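Local atomic coordinates of protein FimX (Pseudomonas aeruginosa PAO1, PDB entry 3HV8), a protein that belongs to the EAL-domain family and holds the ligand C2E in a pocket of its EAL domain. Residues 35-40 and 51-56; 41-46 and 245-250; 79-84 and 112-117. One frame throughout, in Å; residues are numbered along the deposited sequence. Where two conformers were deposited one is given.

Contact 1: 35-40 and 51-56; sequences LLFQPV and YEVLLR. With C2E (9,9'-[(2R,3R,3aS,5S,7aR,9R,10R,10aS,12S,14aR)-3,5,10,12-tetrahydroxy-5,12-dioxidooctahydro-2H,7H-difuro[3,2-d:3',2'-j][1,3,7,9,2,8]tetraoxadiphosphacyclododecine-2,9-diyl]bis(2-amino-1,9-dihydro-6H-purin-6-one)), chain B.
Strands 35-40 and 51-56 form an antiparallel beta hairpin in the closed sheet of the TIM-barrel-like EAL domain, one face packed into the core and the other turned to C2E. L36/L54 and Q38/E52 are the hydrogen-bonded pairs; L36 N reaches L54 O at 2.8 Å, almost straight (176°) and nearly along the C=O axis, while L54 N returns to L36 O from above the carbonyl plane.

The tight side carries L35, F37, P39, Y51, V53 and L55. CD2 of L35 wedges between V53 CG1 (3.7 Å) and L55 CD1. V53 and F37 lie side by side, pointing the same way, with V53 CG2 near ring atom CE1. The Y51 ring, its CG beside the backbone N, crosses P39 obliquely, CE1 toward P39 CB, and Y51 OH bonds to Y261 N. Helix 80-96 covers this face through W86, L94, S91 and I83.

The other face, L36, Q38, E52 and L54, mixes apolar and polar groups and is shared with ligand and water; R56 at its end is partly exposed. Q38 and E52 both extend, CG anti to the backbone N, and one water lies between Q38 OE1 and E52 OE1. E52 OE1 also takes a salt bridge from K193 and a bond from Q248, so its negative charge is probably well stabilised. Q38 NE2 donates to C2E N7 (3.1 Å), while L54 sets both methyls against C2E O11, CD1 also near O2'. L55 N bonds C2E N71 at 3.1 Å. The R56 chain bends at chi2 (-68°), letting L36 CD1 sit over one guanidinium face; NH1 is fixed by L55 O at 2.9 Å, and NH1 and NH2 together grip C2E O11 at 2.8 and 3.0 Å.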
# COMPACT_ATOMS: atom_id res chain seq x y z
N LEU A 35 -7.79 -4.94 10.84
CA LEU A 35 -6.61 -4.35 10.21
C LEU A 35 -5.34 -4.82 10.90
O LEU A 35 -5.23 -4.81 12.14
CB LEU A 35 -6.68 -2.83 10.26
CG LEU A 35 -7.89 -2.21 9.57
CD1 LEU A 35 -7.85 -0.70 9.62
CD2 LEU A 35 -7.99 -2.70 8.12
N LEU A 36 -4.35 -5.22 10.10
CA LEU A 36 -3.00 -5.45 10.58
C LEU A 36 -2.09 -4.36 10.01
O LEU A 36 -2.43 -3.70 9.01
CB LEU A 36 -2.49 -6.82 10.13
CG LEU A 36 -3.41 -8.01 10.44
CD1 LEU A 36 -2.74 -9.29 9.91
CD2 LEU A 36 -3.69 -8.11 11.95
N PHE A 37 -0.93 -4.19 10.63
CA PHE A 37 -0.01 -3.10 10.34
C PHE A 37 1.38 -3.66 10.20
O PHE A 37 1.84 -4.40 11.06
CB PHE A 37 -0.07 -2.08 11.48
CG PHE A 37 -1.46 -1.55 11.72
CD1 PHE A 37 -1.94 -0.49 10.98
CD2 PHE A 37 -2.28 -2.15 12.65
CE1 PHE A 37 -3.23 -0.02 11.17
CE2 PHE A 37 -3.57 -1.69 12.85
CZ PHE A 37 -4.04 -0.62 12.11
N GLN A 38 2.05 -3.34 9.10
CA GLN A 38 3.42 -3.79 8.91
C GLN A 38 4.33 -2.59 8.70
O GLN A 38 4.15 -1.84 7.74
CB GLN A 38 3.53 -4.77 7.73
CG GLN A 38 4.96 -5.30 7.58
CD GLN A 38 5.10 -6.35 6.51
OE1 GLN A 38 4.28 -6.45 5.59
NE2 GLN A 38 6.15 -7.15 6.61
N PRO A 39 5.31 -2.40 9.58
CA PRO A 39 6.12 -1.18 9.51
C PRO A 39 6.94 -1.11 8.24
O PRO A 39 7.38 -2.14 7.69
CB PRO A 39 7.02 -1.27 10.75
CG PRO A 39 7.09 -2.74 11.03
CD PRO A 39 5.71 -3.27 10.71
N VAL A 40 7.12 0.12 7.75
CA VAL A 40 7.96 0.42 6.60
C VAL A 40 9.10 1.28 7.15
O VAL A 40 8.88 2.33 7.74
CB VAL A 40 7.15 1.18 5.50
CG1 VAL A 40 8.04 1.57 4.33
CG2 VAL A 40 5.98 0.31 5.01
N TYR A 51 3.47 2.75 8.53
CA TYR A 51 2.98 1.37 8.48
C TYR A 51 2.11 1.15 7.27
O TYR A 51 1.34 2.04 6.87
CB TYR A 51 2.10 1.05 9.68
CG TYR A 51 2.77 1.02 11.03
CD1 TYR A 51 3.21 -0.19 11.59
CD2 TYR A 51 2.92 2.17 11.77
CE1 TYR A 51 3.79 -0.22 12.84
CE2 TYR A 51 3.49 2.14 13.03
CZ TYR A 51 3.93 0.94 13.55
OH TYR A 51 4.51 0.91 14.81
N GLU A 52 2.19 -0.04 6.69
CA GLU A 52 1.22 -0.50 5.71
C GLU A 52 0.06 -1.18 6.41
O GLU A 52 0.26 -1.99 7.32
CB GLU A 52 1.87 -1.47 4.72
CG GLU A 52 0.91 -1.95 3.65
CD GLU A 52 1.55 -2.95 2.71
OE1 GLU A 52 2.64 -3.49 3.04
OE2 GLU A 52 0.99 -3.17 1.62
N VAL A 53 -1.14 -0.84 5.98
CA VAL A 53 -2.37 -1.47 6.46
C VAL A 53 -2.71 -2.69 5.58
O VAL A 53 -2.70 -2.60 4.35
CB VAL A 53 -3.53 -0.46 6.42
CG1 VAL A 53 -4.84 -1.13 6.83
CG2 VAL A 53 -3.22 0.75 7.33
N LEU A 54 -2.97 -3.82 6.22
CA LEU A 54 -3.34 -5.05 5.53
C LEU A 54 -4.62 -5.61 6.13
O LEU A 54 -4.78 -5.64 7.36
CB LEU A 54 -2.22 -6.09 5.63
CG LEU A 54 -0.90 -5.66 4.97
CD1 LEU A 54 0.26 -6.53 5.44
CD2 LEU A 54 -1.00 -5.67 3.45
N LEU A 55 -5.52 -6.04 5.27
CA LEU A 55 -6.87 -6.43 5.68
C LEU A 55 -7.04 -7.93 5.92
O LEU A 55 -6.56 -8.73 5.14
CB LEU A 55 -7.87 -6.02 4.60
CG LEU A 55 -9.33 -6.35 4.91
CD1 LEU A 55 -9.80 -5.57 6.13
CD2 LEU A 55 -10.18 -6.04 3.71
N ARG A 56 -7.73 -8.30 6.99
CA ARG A 56 -8.14 -9.68 7.18
C ARG A 56 -9.64 -9.72 7.41
O ARG A 56 -10.18 -8.88 8.13
CB ARG A 56 -7.43 -10.32 8.37
CG ARG A 56 -5.92 -10.31 8.30
CD ARG A 56 -5.43 -11.23 7.18
NE ARG A 56 -3.98 -11.29 7.09
CZ ARG A 56 -3.25 -10.59 6.22
NH1 ARG A 56 -3.85 -9.74 5.38
NH2 ARG A 56 -1.93 -10.71 6.21
P1 C2E B . 0.60 -7.01 -1.51
O2P C2E B . 1.44 -5.87 -2.25
O1P C2E B . 1.08 -8.30 -2.06
O5' C2E B . 0.89 -7.14 0.05
C5' C2E B . 2.07 -7.86 0.46
C4' C2E B . 1.79 -9.33 0.83
O4' C2E B . 3.03 -9.93 1.29
C3' C2E B . 0.89 -9.29 2.06
O3' C2E B . -0.04 -10.38 2.00
C2' C2E B . 1.86 -9.38 3.26
O2' C2E B . 1.29 -9.99 4.40
C1' C2E B . 2.95 -10.27 2.66
N9 C2E B . 4.27 -10.11 3.26
C8 C2E B . 4.71 -9.05 4.03
N7 C2E B . 6.00 -9.17 4.23
C5 C2E B . 6.44 -10.31 3.63
C6 C2E B . 7.70 -10.94 3.52
O6 C2E B . 8.73 -10.45 3.99
N1 C2E B . 7.75 -12.09 2.85
C2 C2E B . 6.64 -12.65 2.29
N2 C2E B . 6.76 -13.83 1.61
N3 C2E B . 5.46 -12.08 2.38
C4 C2E B . 5.34 -10.92 3.03
P11 C2E B . -1.58 -10.04 2.34
O21 C2E B . -2.38 -11.39 2.29
O11 C2E B . -1.69 -9.29 3.61
O5A C2E B . -2.04 -9.06 1.18
C5A C2E B . -2.04 -9.54 -0.17
C4A C2E B . -2.67 -8.51 -1.10
O4A C2E B . -4.03 -8.28 -0.71
C3A C2E B . -2.01 -7.13 -1.06
O3A C2E B . -0.91 -7.01 -1.96
C2A C2E B . -3.14 -6.26 -1.61
O2A C2E B . -3.25 -6.42 -3.04
C1A C2E B . -4.38 -6.94 -1.01
N91 C2E B . -4.73 -6.26 0.23
C81 C2E B . -4.30 -6.51 1.50
N71 C2E B . -4.87 -5.66 2.31
C51 C2E B . -5.75 -4.88 1.62
C61 C2E B . -6.66 -3.85 1.93
O61 C2E B . -6.75 -3.35 3.06
N11 C2E B . -7.37 -3.34 0.89
C21 C2E B . -7.24 -3.79 -0.39
N21 C2E B . -7.96 -3.20 -1.39
N31 C2E B . -6.38 -4.73 -0.71
C41 C2E B . -5.66 -5.28 0.27
O HOH W 1 3.33 -6.11 3.08

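Contact 2: 41-46 and 245-250; sequences ISLRGD and TYIQGY. With C2E (9,9'-[(2R,3R,3aS,5S,7aR,9R,10R,10aS,12S,14aR)-3,5,10,12-tetrahydroxy-5,12-dioxidooctahydro-2H,7H-difuro[3,2-d:3',2'-j][1,3,7,9,2,8]tetraoxadiphosphacyclododecine-2,9-diyl]bis(2-amino-1,9-dihydro-6H-purin-6-one)), chain B.
I247 puts CG1 between its backbone N and carbonyl carbon, the crowded position (chi1 58°), and L43 carries CG beside its backbone N (chi1 -65°); the two chains cross at about a right angle, L43 CD1 meeting I247 CG2 at 3.9 Å and CD2 meeting CD1. Helix 233-242 closes over both through W240, L236 and L239. Y246, with CG beside its N (chi1 -58°), lays ring atoms CD1 and CE1 along S42 CA and CB. The backbones pair antiparallel: I41 N to I247 O (2.8 Å, nearly along the C=O axis), I247 N back to I41 O, and L43 N to T245 O (2.9 Å). Strand 246-247, also paired with 224-227, thereby closes the barrel-like sheet against 33-42. After S42 the chain turns: its OG, anti to its N, accepts from D46 N at 3.0 Å and weakly from G45 N, and a water links OG to T245 O. A second water donates to D46 OD2, which H48 also holds, and accepts from Y246 OH at 2.5 Å. Past G249, Y250 N donates to C2E O6 (2.9 Å), and C2E C6 lies 3.4 Å above the plane of the Y250 ring, over the ring centre.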
# COMPACT_ATOMS: atom_id res chain seq x y z
N ILE A 41 10.33 0.80 6.96
CA ILE A 41 11.49 1.35 7.65
C ILE A 41 12.30 2.29 6.74
O ILE A 41 12.64 1.93 5.62
CB ILE A 41 12.37 0.18 8.18
CG1 ILE A 41 11.78 -0.39 9.48
CG2 ILE A 41 13.78 0.64 8.43
CD1 ILE A 41 10.47 -1.12 9.32
N SER A 42 12.58 3.50 7.24
CA SER A 42 13.43 4.47 6.54
C SER A 42 14.90 4.10 6.70
O SER A 42 15.35 3.85 7.83
CB SER A 42 13.22 5.90 7.08
OG SER A 42 14.20 6.80 6.57
N LEU A 43 15.63 4.10 5.60
CA LEU A 43 17.08 3.89 5.65
C LEU A 43 17.87 5.19 5.59
O LEU A 43 19.09 5.17 5.75
CB LEU A 43 17.53 2.97 4.51
CG LEU A 43 16.99 1.53 4.60
CD1 LEU A 43 17.61 0.68 3.52
CD2 LEU A 43 17.29 0.95 6.00
N ARG A 44 17.20 6.32 5.36
CA ARG A 44 17.92 7.56 5.05
C ARG A 44 17.68 8.70 6.03
O ARG A 44 18.06 9.83 5.75
CB ARG A 44 17.60 8.02 3.63
CG ARG A 44 17.75 6.92 2.59
CD ARG A 44 19.16 6.29 2.57
NE ARG A 44 19.16 5.00 1.89
CZ ARG A 44 20.16 4.12 1.89
NH1 ARG A 44 20.03 2.96 1.24
NH2 ARG A 44 21.28 4.40 2.55
N GLY A 45 17.05 8.40 7.15
CA GLY A 45 16.97 9.34 8.25
C GLY A 45 15.62 10.00 8.45
O GLY A 45 15.49 10.94 9.24
N ASP A 46 14.60 9.51 7.75
CA ASP A 46 13.29 10.10 7.90
C ASP A 46 12.64 9.72 9.23
O ASP A 46 12.82 8.61 9.71
CB ASP A 46 12.39 9.71 6.74
CG ASP A 46 11.12 10.51 6.72
OD1 ASP A 46 11.16 11.65 6.18
OD2 ASP A 46 10.10 10.03 7.25
N THR A 245 15.33 3.74 -0.34
CA THR A 245 14.99 4.71 0.71
C THR A 245 14.23 4.08 1.89
O THR A 245 14.34 4.57 3.02
CB THR A 245 14.28 5.99 0.21
OG1 THR A 245 13.37 5.64 -0.82
CG2 THR A 245 15.30 6.97 -0.36
N TYR A 246 13.47 3.02 1.62
CA TYR A 246 12.72 2.30 2.63
C TYR A 246 12.73 0.82 2.34
O TYR A 246 12.83 0.40 1.18
CB TYR A 246 11.23 2.71 2.66
CG TYR A 246 10.95 4.17 2.89
CD1 TYR A 246 10.66 4.65 4.16
CD2 TYR A 246 10.91 5.07 1.83
CE1 TYR A 246 10.39 6.00 4.38
CE2 TYR A 246 10.65 6.41 2.04
CZ TYR A 246 10.37 6.86 3.32
OH TYR A 246 10.09 8.20 3.53
N ILE A 247 12.62 0.03 3.41
CA ILE A 247 12.47 -1.41 3.29
C ILE A 247 11.35 -1.94 4.19
O ILE A 247 10.89 -1.28 5.12
CB ILE A 247 13.81 -2.14 3.59
CG1 ILE A 247 14.30 -1.79 4.99
CG2 ILE A 247 14.84 -1.83 2.50
CD1 ILE A 247 15.55 -2.59 5.41
N GLN A 248 10.90 -3.15 3.87
CA GLN A 248 9.83 -3.80 4.59
C GLN A 248 10.02 -5.31 4.44
O GLN A 248 10.55 -5.77 3.42
CB GLN A 248 8.48 -3.39 3.98
CG GLN A 248 7.28 -3.79 4.81
CD GLN A 248 5.99 -3.69 4.02
OE1 GLN A 248 5.92 -4.16 2.88
NE2 GLN A 248 4.98 -3.11 4.61
N GLY A 249 9.59 -6.06 5.44
CA GLY A 249 9.64 -7.51 5.34
C GLY A 249 9.54 -8.20 6.67
O GLY A 249 9.63 -7.57 7.73
N TYR A 250 9.33 -9.51 6.62
CA TYR A 250 9.29 -10.32 7.83
C TYR A 250 10.55 -10.15 8.69
O TYR A 250 10.48 -10.24 9.92
CB TYR A 250 9.10 -11.80 7.48
CG TYR A 250 7.75 -12.17 6.90
CD1 TYR A 250 7.61 -13.26 6.04
CD2 TYR A 250 6.60 -11.45 7.23
CE1 TYR A 250 6.38 -13.61 5.51
CE2 TYR A 250 5.36 -11.80 6.70
CZ TYR A 250 5.26 -12.88 5.85
OH TYR A 250 4.02 -13.22 5.33
P1 C2E B . 0.60 -7.01 -1.51
O2P C2E B . 1.44 -5.87 -2.25
O1P C2E B . 1.08 -8.30 -2.06
O5' C2E B . 0.89 -7.14 0.05
C5' C2E B . 2.07 -7.86 0.46
C4' C2E B . 1.79 -9.33 0.83
O4' C2E B . 3.03 -9.93 1.29
C3' C2E B . 0.89 -9.29 2.06
O3' C2E B . -0.04 -10.38 2.00
C2' C2E B . 1.86 -9.38 3.26
O2' C2E B . 1.29 -9.99 4.40
C1' C2E B . 2.95 -10.27 2.66
N9 C2E B . 4.27 -10.11 3.26
C8 C2E B . 4.71 -9.05 4.03
N7 C2E B . 6.00 -9.17 4.23
C5 C2E B . 6.44 -10.31 3.63
C6 C2E B . 7.70 -10.94 3.52
O6 C2E B . 8.73 -10.45 3.99
N1 C2E B . 7.75 -12.09 2.85
C2 C2E B . 6.64 -12.65 2.29
N2 C2E B . 6.76 -13.83 1.61
N3 C2E B . 5.46 -12.08 2.38
C4 C2E B . 5.34 -10.92 3.03
P11 C2E B . -1.58 -10.04 2.34
O21 C2E B . -2.38 -11.39 2.29
O11 C2E B . -1.69 -9.29 3.61
O5A C2E B . -2.04 -9.06 1.18
C5A C2E B . -2.04 -9.54 -0.17
C4A C2E B . -2.67 -8.51 -1.10
O4A C2E B . -4.03 -8.28 -0.71
C3A C2E B . -2.01 -7.13 -1.06
O3A C2E B . -0.91 -7.01 -1.96
C2A C2E B . -3.14 -6.26 -1.61
O2A C2E B . -3.25 -6.42 -3.04
C1A C2E B . -4.38 -6.94 -1.01
N91 C2E B . -4.73 -6.26 0.23
C81 C2E B . -4.30 -6.51 1.50
N71 C2E B . -4.87 -5.66 2.31
C51 C2E B . -5.75 -4.88 1.62
C61 C2E B . -6.66 -3.85 1.93
O61 C2E B . -6.75 -3.35 3.06
N11 C2E B . -7.37 -3.34 0.89
C21 C2E B . -7.24 -3.79 -0.39
N21 C2E B . -7.96 -3.20 -1.39
N31 C2E B . -6.38 -4.73 -0.71
C41 C2E B . -5.66 -5.28 0.27
O HOH W 2 14.26 7.16 4.00
O HOH W 3 8.46 8.88 5.36

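Contact 3: 79-84 and 112-117; sequences LAEKID and SSASLQ. With C2E (9,9'-[(2R,3R,3aS,5S,7aR,9R,10R,10aS,12S,14aR)-3,5,10,12-tetrahydroxy-5,12-dioxidooctahydro-2H,7H-difuro[3,2-d:3',2'-j][1,3,7,9,2,8]tetraoxadiphosphacyclododecine-2,9-diyl]bis(2-amino-1,9-dihydro-6H-purin-6-one)), chain B.
Three hydrogen bonds converge on one carboxylate oxygen, D84 OD2. S115 OG donates from 2.6 Å onto the anti lone pair, S112 N takes the syn lone pair at 2.9 Å, and S112 OG, at 2.8 Å, meets the oxygen from above the carboxylate plane. D84 places CG beside its backbone N (chi1 -76°), which turns the group across to the start of helix 113-116. Held in this way the carboxylate can scarcely rotate, and its other oxygen, OD1, accepts from the amino group N21 of C2E at 3.0 Å; S115 is second-shell here, while S112, itself lining the pocket, also positions the carboxylate. Three donors and the nearby helix N-terminus would favour the charged form of D84.

The motif on the serine side is a helix N-cap. S112 occupies the cap position, its OG in the crowded position between backbone N and carbonyl carbon (chi1 70°), and accepts weakly from S115 N while donating to D84. This capped short helix docks on the first turn of helix 80-96 in the EAL domain.

Apolar contact is small: A80 CB touches A114 CB at 3.7 Å. A water-mediated link lies beside it. The E81 chain bends at chi2 (93°) and brings its carboxylate against A114 CB, CD at 3.6 Å, and one water donates to E81 OE2 and to A114 O at 2.7 Å each.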
# COMPACT_ATOMS: atom_id res chain seq x y z
N LEU A 79 -18.88 -5.42 -4.10
CA LEU A 79 -18.59 -5.07 -2.70
C LEU A 79 -17.21 -4.44 -2.49
O LEU A 79 -16.86 -4.09 -1.36
CB LEU A 79 -18.70 -6.31 -1.82
CG LEU A 79 -20.08 -6.98 -1.78
CD1 LEU A 79 -20.04 -8.23 -0.89
CD2 LEU A 79 -21.17 -6.01 -1.33
N ALA A 80 -16.42 -4.29 -3.56
CA ALA A 80 -15.02 -3.88 -3.38
C ALA A 80 -14.90 -2.44 -2.89
O ALA A 80 -14.04 -2.14 -2.06
CB ALA A 80 -14.21 -4.09 -4.68
N GLU A 81 -15.75 -1.55 -3.39
CA GLU A 81 -15.72 -0.17 -2.94
C GLU A 81 -16.08 -0.07 -1.46
O GLU A 81 -15.42 0.64 -0.70
CB GLU A 81 -16.67 0.70 -3.76
CG GLU A 81 -16.36 0.73 -5.27
CD GLU A 81 -17.14 -0.32 -6.07
OE1 GLU A 81 -17.54 -1.35 -5.49
OE2 GLU A 81 -17.34 -0.09 -7.28
N LYS A 82 -17.11 -0.81 -1.05
CA LYS A 82 -17.50 -0.82 0.36
C LYS A 82 -16.40 -1.34 1.27
O LYS A 82 -16.19 -0.82 2.36
CB LYS A 82 -18.78 -1.64 0.56
CG LYS A 82 -20.05 -0.86 0.33
CD LYS A 82 -21.26 -1.61 0.86
CE LYS A 82 -22.15 -2.08 -0.27
NZ LYS A 82 -22.76 -0.91 -0.97
N ILE A 83 -15.70 -2.39 0.85
CA ILE A 83 -14.57 -2.88 1.64
C ILE A 83 -13.49 -1.81 1.76
O ILE A 83 -12.97 -1.56 2.86
CB ILE A 83 -13.99 -4.18 1.03
CG1 ILE A 83 -14.97 -5.34 1.26
CG2 ILE A 83 -12.61 -4.47 1.61
CD1 ILE A 83 -14.56 -6.64 0.57
N ASP A 84 -13.16 -1.16 0.66
CA ASP A 84 -12.16 -0.09 0.71
C ASP A 84 -12.60 1.05 1.63
O ASP A 84 -11.79 1.58 2.39
CB ASP A 84 -11.86 0.45 -0.70
CG ASP A 84 -10.98 -0.49 -1.52
OD1 ASP A 84 -10.37 -1.43 -0.96
OD2 ASP A 84 -10.91 -0.27 -2.75
N SER A 112 -8.54 -0.98 -4.22
CA SER A 112 -8.87 -1.91 -5.30
C SER A 112 -9.14 -1.15 -6.60
O SER A 112 -9.36 0.06 -6.60
CB SER A 112 -10.12 -2.73 -4.94
OG SER A 112 -11.27 -1.90 -4.95
N SER A 113 -9.15 -1.88 -7.72
CA SER A 113 -9.45 -1.25 -9.00
C SER A 113 -10.86 -0.65 -9.01
O SER A 113 -11.11 0.33 -9.71
CB SER A 113 -9.28 -2.24 -10.14
OG SER A 113 -10.25 -3.28 -10.05
N ALA A 114 -11.78 -1.24 -8.26
CA ALA A 114 -13.12 -0.69 -8.20
C ALA A 114 -13.10 0.72 -7.63
O ALA A 114 -13.77 1.62 -8.14
CB ALA A 114 -14.04 -1.60 -7.38
N SER A 115 -12.30 0.95 -6.59
CA SER A 115 -12.20 2.29 -6.03
C SER A 115 -11.55 3.28 -7.00
O SER A 115 -11.90 4.46 -7.02
CB SER A 115 -11.48 2.28 -4.68
OG SER A 115 -12.31 1.68 -3.69
N LEU A 116 -10.61 2.81 -7.83
CA LEU A 116 -10.02 3.70 -8.83
C LEU A 116 -11.10 4.26 -9.74
O LEU A 116 -11.07 5.43 -10.12
CB LEU A 116 -9.01 2.96 -9.70
CG LEU A 116 -7.72 2.54 -9.03
CD1 LEU A 116 -6.82 1.80 -10.01
CD2 LEU A 116 -7.01 3.76 -8.46
N GLN A 117 -12.06 3.40 -10.08
CA GLN A 117 -13.10 3.78 -11.02
C GLN A 117 -14.30 4.51 -10.40
O GLN A 117 -15.25 4.86 -11.10
CB GLN A 117 -13.59 2.53 -11.75
CG GLN A 117 -12.51 1.85 -12.56
CD GLN A 117 -13.02 0.59 -13.22
OE1 GLN A 117 -13.08 -0.47 -12.60
NE2 GLN A 117 -13.40 0.70 -14.49
P1 C2E B . 0.60 -7.01 -1.51
O2P C2E B . 1.44 -5.87 -2.25
O1P C2E B . 1.08 -8.30 -2.06
O5' C2E B . 0.89 -7.14 0.05
C5' C2E B . 2.07 -7.86 0.46
C4' C2E B . 1.79 -9.33 0.83
O4' C2E B . 3.03 -9.93 1.29
C3' C2E B . 0.89 -9.29 2.06
O3' C2E B . -0.04 -10.38 2.00
C2' C2E B . 1.86 -9.38 3.26
O2' C2E B . 1.29 -9.99 4.40
C1' C2E B . 2.95 -10.27 2.66
N9 C2E B . 4.27 -10.11 3.26
C8 C2E B . 4.71 -9.05 4.03
N7 C2E B . 6.00 -9.17 4.23
C5 C2E B . 6.44 -10.31 3.63
C6 C2E B . 7.70 -10.94 3.52
O6 C2E B . 8.73 -10.45 3.99
N1 C2E B . 7.75 -12.09 2.85
C2 C2E B . 6.64 -12.65 2.29
N2 C2E B . 6.76 -13.83 1.61
N3 C2E B . 5.46 -12.08 2.38
C4 C2E B . 5.34 -10.92 3.03
P11 C2E B . -1.58 -10.04 2.34
O21 C2E B . -2.38 -11.39 2.29
O11 C2E B . -1.69 -9.29 3.61
O5A C2E B . -2.04 -9.06 1.18
C5A C2E B . -2.04 -9.54 -0.17
C4A C2E B . -2.67 -8.51 -1.10
O4A C2E B . -4.03 -8.28 -0.71
C3A C2E B . -2.01 -7.13 -1.06
O3A C2E B . -0.91 -7.01 -1.96
C2A C2E B . -3.14 -6.26 -1.61
O2A C2E B . -3.25 -6.42 -3.04
C1A C2E B . -4.38 -6.94 -1.01
N91 C2E B . -4.73 -6.26 0.23
C81 C2E B . -4.30 -6.51 1.50
N71 C2E B . -4.87 -5.66 2.31
C51 C2E B . -5.75 -4.88 1.62
C61 C2E B . -6.66 -3.85 1.93
O61 C2E B . -6.75 -3.35 3.06
N11 C2E B . -7.37 -3.34 0.89
C21 C2E B . -7.24 -3.79 -0.39
N21 C2E B . -7.96 -3.20 -1.39
N31 C2E B . -6.38 -4.73 -0.71
C41 C2E B . -5.66 -5.28 0.27
O HOH W 4 -16.30 1.54 -9.14

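Contacts 1 and 3 are buried, whereas contact 2 is partly exposed and ends in a solvent-facing turn. Contacts 1 and 2 share strand 33-42 and the same sheet, and meet where the Q248 side chain packs on P39 O; both rest on antiparallel backbone pairing. Contact 3 joins two helix starts instead, through serine hydroxyls and a carboxylate, and touches contact 1 where I83 packs on L55. Contacts 2 and 3 lie on opposite sides of the chain's centre, their nearest atoms about 16 Å apart, yet C2E spans them: a tyrosine ring face at one end, a carboxylate at the other, and contact 1 between, gripping phosphate and both bases.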